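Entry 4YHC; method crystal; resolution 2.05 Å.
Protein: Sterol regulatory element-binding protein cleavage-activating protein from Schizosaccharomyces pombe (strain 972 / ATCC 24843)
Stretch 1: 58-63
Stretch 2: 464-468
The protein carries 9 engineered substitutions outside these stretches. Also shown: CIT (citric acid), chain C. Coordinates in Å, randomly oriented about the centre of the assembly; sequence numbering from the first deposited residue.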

# COMPACT_ATOMS: atom_id res chain seq x y z
N ASP A 58 6.02 -14.36 7.33
CA ASP A 58 5.04 -14.97 6.43
C ASP A 58 3.64 -14.87 7.06
O ASP A 58 3.34 -15.46 8.08
CB ASP A 58 5.37 -16.46 6.12
CG ASP A 58 4.53 -16.97 5.00
OD1 ASP A 58 3.29 -17.09 5.18
OD2 ASP A 58 5.05 -17.12 3.85
N LEU A 59 2.79 -14.10 6.46
CA LEU A 59 1.51 -13.71 7.08
C LEU A 59 0.57 -14.94 7.23
O LEU A 59 -0.07 -15.11 8.24
CB LEU A 59 0.84 -12.72 6.16
CG LEU A 59 0.82 -11.19 6.40
CD1 LEU A 59 1.55 -10.71 7.59
CD2 LEU A 59 1.19 -10.38 5.18
N ARG A 60 0.46 -15.73 6.17
CA ARG A 60 -0.50 -16.84 6.20
C ARG A 60 0.02 -18.02 6.99
O ARG A 60 -0.76 -18.71 7.63
CB ARG A 60 -0.88 -17.25 4.80
CG ARG A 60 -1.60 -16.15 4.01
CD ARG A 60 -2.70 -15.42 4.81
NE ARG A 60 -3.14 -14.22 4.10
CZ ARG A 60 -4.24 -14.13 3.35
NH1 ARG A 60 -5.06 -15.17 3.19
NH2 ARG A 60 -4.52 -12.97 2.75
N GLN A 61 1.35 -18.20 7.03
CA GLN A 61 1.93 -19.29 7.79
C GLN A 61 2.25 -18.94 9.20
O GLN A 61 2.66 -19.81 9.96
CB GLN A 61 3.15 -19.84 7.11
CG GLN A 61 2.82 -20.47 5.80
CD GLN A 61 3.99 -21.20 5.17
OE1 GLN A 61 4.87 -21.72 5.87
NE2 GLN A 61 4.02 -21.24 3.82
N TRP A 62 2.11 -17.67 9.58
CA TRP A 62 2.53 -17.26 10.93
C TRP A 62 3.93 -17.68 11.34
O TRP A 62 4.15 -18.15 12.48
CB TRP A 62 1.54 -17.69 12.03
CG TRP A 62 0.35 -16.86 12.05
CD1 TRP A 62 -0.65 -16.88 11.16
CD2 TRP A 62 0.02 -15.84 12.99
NE1 TRP A 62 -1.60 -15.93 11.49
CE2 TRP A 62 -1.21 -15.30 12.62
CE3 TRP A 62 0.62 -15.39 14.14
CZ2 TRP A 62 -1.84 -14.28 13.35
CZ3 TRP A 62 0.04 -14.38 14.82
CH2 TRP A 62 -1.18 -13.84 14.45
N CYS A 63 4.90 -17.42 10.46
CA CYS A 63 6.28 -17.62 10.88
C CYS A 63 7.27 -16.67 10.28
O CYS A 63 7.03 -16.03 9.24
CB CYS A 63 6.73 -19.03 10.59
SG CYS A 63 6.59 -19.38 8.87
N SER A 464 -11.16 -12.61 8.91
CA SER A 464 -9.93 -12.77 8.09
C SER A 464 -9.36 -14.18 8.23
O SER A 464 -9.24 -14.68 9.33
CB SER A 464 -8.88 -11.76 8.52
OG SER A 464 -7.67 -11.97 7.82
N GLU A 465 -8.93 -14.76 7.12
CA GLU A 465 -8.25 -16.08 7.16
C GLU A 465 -6.85 -16.00 7.75
O GLU A 465 -6.19 -17.03 7.96
CB GLU A 465 -8.06 -16.61 5.77
CG GLU A 465 -9.34 -16.87 5.05
CD GLU A 465 -9.13 -17.23 3.58
OE1 GLU A 465 -7.97 -17.44 3.14
OE2 GLU A 465 -10.15 -17.30 2.86
N ILE A 466 -6.34 -14.79 7.95
CA ILE A 466 -5.08 -14.62 8.59
C ILE A 466 -5.12 -15.18 10.02
O ILE A 466 -4.11 -15.63 10.53
CB ILE A 466 -4.64 -13.15 8.56
CG1 ILE A 466 -4.23 -12.79 7.12
CG2 ILE A 466 -3.51 -12.87 9.53
CD1 ILE A 466 -3.88 -11.35 6.92
N PHE A 467 -6.26 -15.17 10.68
CA PHE A 467 -6.27 -15.68 12.05
C PHE A 467 -6.54 -17.20 12.16
O PHE A 467 -7.28 -17.75 11.33
CB PHE A 467 -7.28 -14.90 12.84
CG PHE A 467 -6.97 -13.44 12.90
CD1 PHE A 467 -6.02 -12.97 13.76
CD2 PHE A 467 -7.62 -12.54 12.07
CE1 PHE A 467 -5.73 -11.60 13.82
CE2 PHE A 467 -7.33 -11.17 12.12
CZ PHE A 467 -6.38 -10.71 12.98
N ARG A 468 -5.87 -17.90 13.09
CA ARG A 468 -4.60 -17.47 13.75
C ARG A 468 -3.78 -18.69 14.19
O ARG A 468 -3.06 -18.64 15.20
CB ARG A 468 -4.85 -16.54 14.96
C1 CIT C . -8.77 -12.20 4.46
O1 CIT C . -7.95 -11.55 5.22
O2 CIT C . -9.34 -13.27 4.78
C2 CIT C . -9.15 -11.64 3.09
C3 CIT C . -9.22 -12.71 1.99
O7 CIT C . -10.17 -13.71 2.37
C4 CIT C . -9.65 -12.02 0.71
C5 CIT C . -9.84 -12.94 -0.46
O3 CIT C . -10.50 -12.49 -1.40
O4 CIT C . -9.40 -14.09 -0.47
C6 CIT C . -7.84 -13.29 1.76
O5 CIT C . -6.93 -12.54 1.31
O6 CIT C . -7.63 -14.50 2.04
O HOH W 1 -4.98 -17.73 4.10
O HOH W 2 -3.35 -18.66 9.18

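Residues 58-63 and 464-468 lie more than 400 positions apart in one chain and bury 322 Å² between them, counting both sides. One direct hydrogen bond joins them: Trp 62 NE1 donates to Ile 466 O over 2.7 Å, at an N-H...O angle of 163°. Trp 62 has positive phi and psi (50/50), its CA-to-CB bond points toward the second stretch, and chi1 is in the m well, so the indole presents its edge to this carbonyl. The ring's single polar atom is thereby satisfied while its carbons pack on the same segment: CZ2 lies 4.4 Å from Ile 466 CG2 and 4.4 Å from Phe 467 CD1. The backbone of Arg 468, which follows a cis peptide bond, covers one face of the indole; its side chain is poorly ordered and modelled only to CB, 4.1 Å from Trp 62 CZ2.

Ile 466 is buried and gives the most area to the contact, 91 Å². Its branched aliphatic side chain serves two neighbours, with CG2 near the indole and CG1 over one face of the Arg 60 guanidinium, 3.5 Å from Arg 60 NE. That face has little need of polar partners, so an aliphatic group can cover it and leave the edge free for acceptors. There Arg 60 NH1 makes a long salt bridge to Glu 465 OE1 at 3.7 Å, and water 1 supplements it by accepting from Arg 60 NH1 (2.7 Å) and donating to Glu 465 OE1 (3.2 Å). Water 2 lies within donating reach of Arg 60 O (3.0 Å) and, weakly, of Ile 466 O (3.4 Å).

Citrate, probably from the crystallisation liquor, links the stretches as well. Arg 60 NH1 donates to CIT O6 (2.9 Å) and Arg 60 NH2 to CIT O5 (2.8 Å), while from the other stretch Ser 464 OG donates to CIT O1 (2.6 Å) and Glu 465 N to CIT O2 (2.8 Å). Ser 464 OG also accepts from Ile 466 N (3.1 Å), so this small hydroxyl both holds the ligand and steadies the type I turn from Ser 464 to Phe 467, whose own bond from Phe 467 N to Ser 464 O is weak at 3.3 Å.

The first stretch is braced internally: Asp 58 N donates to Cys 63 O (2.7 Å), and Asp 58 OD1 accepts from Gln 61 N (2.9 Å), tying together the loop that carries Arg 60 and Trp 62. Leu 59 is buried, and its backbone O lies 4.3 Å from Ile 466 CG2.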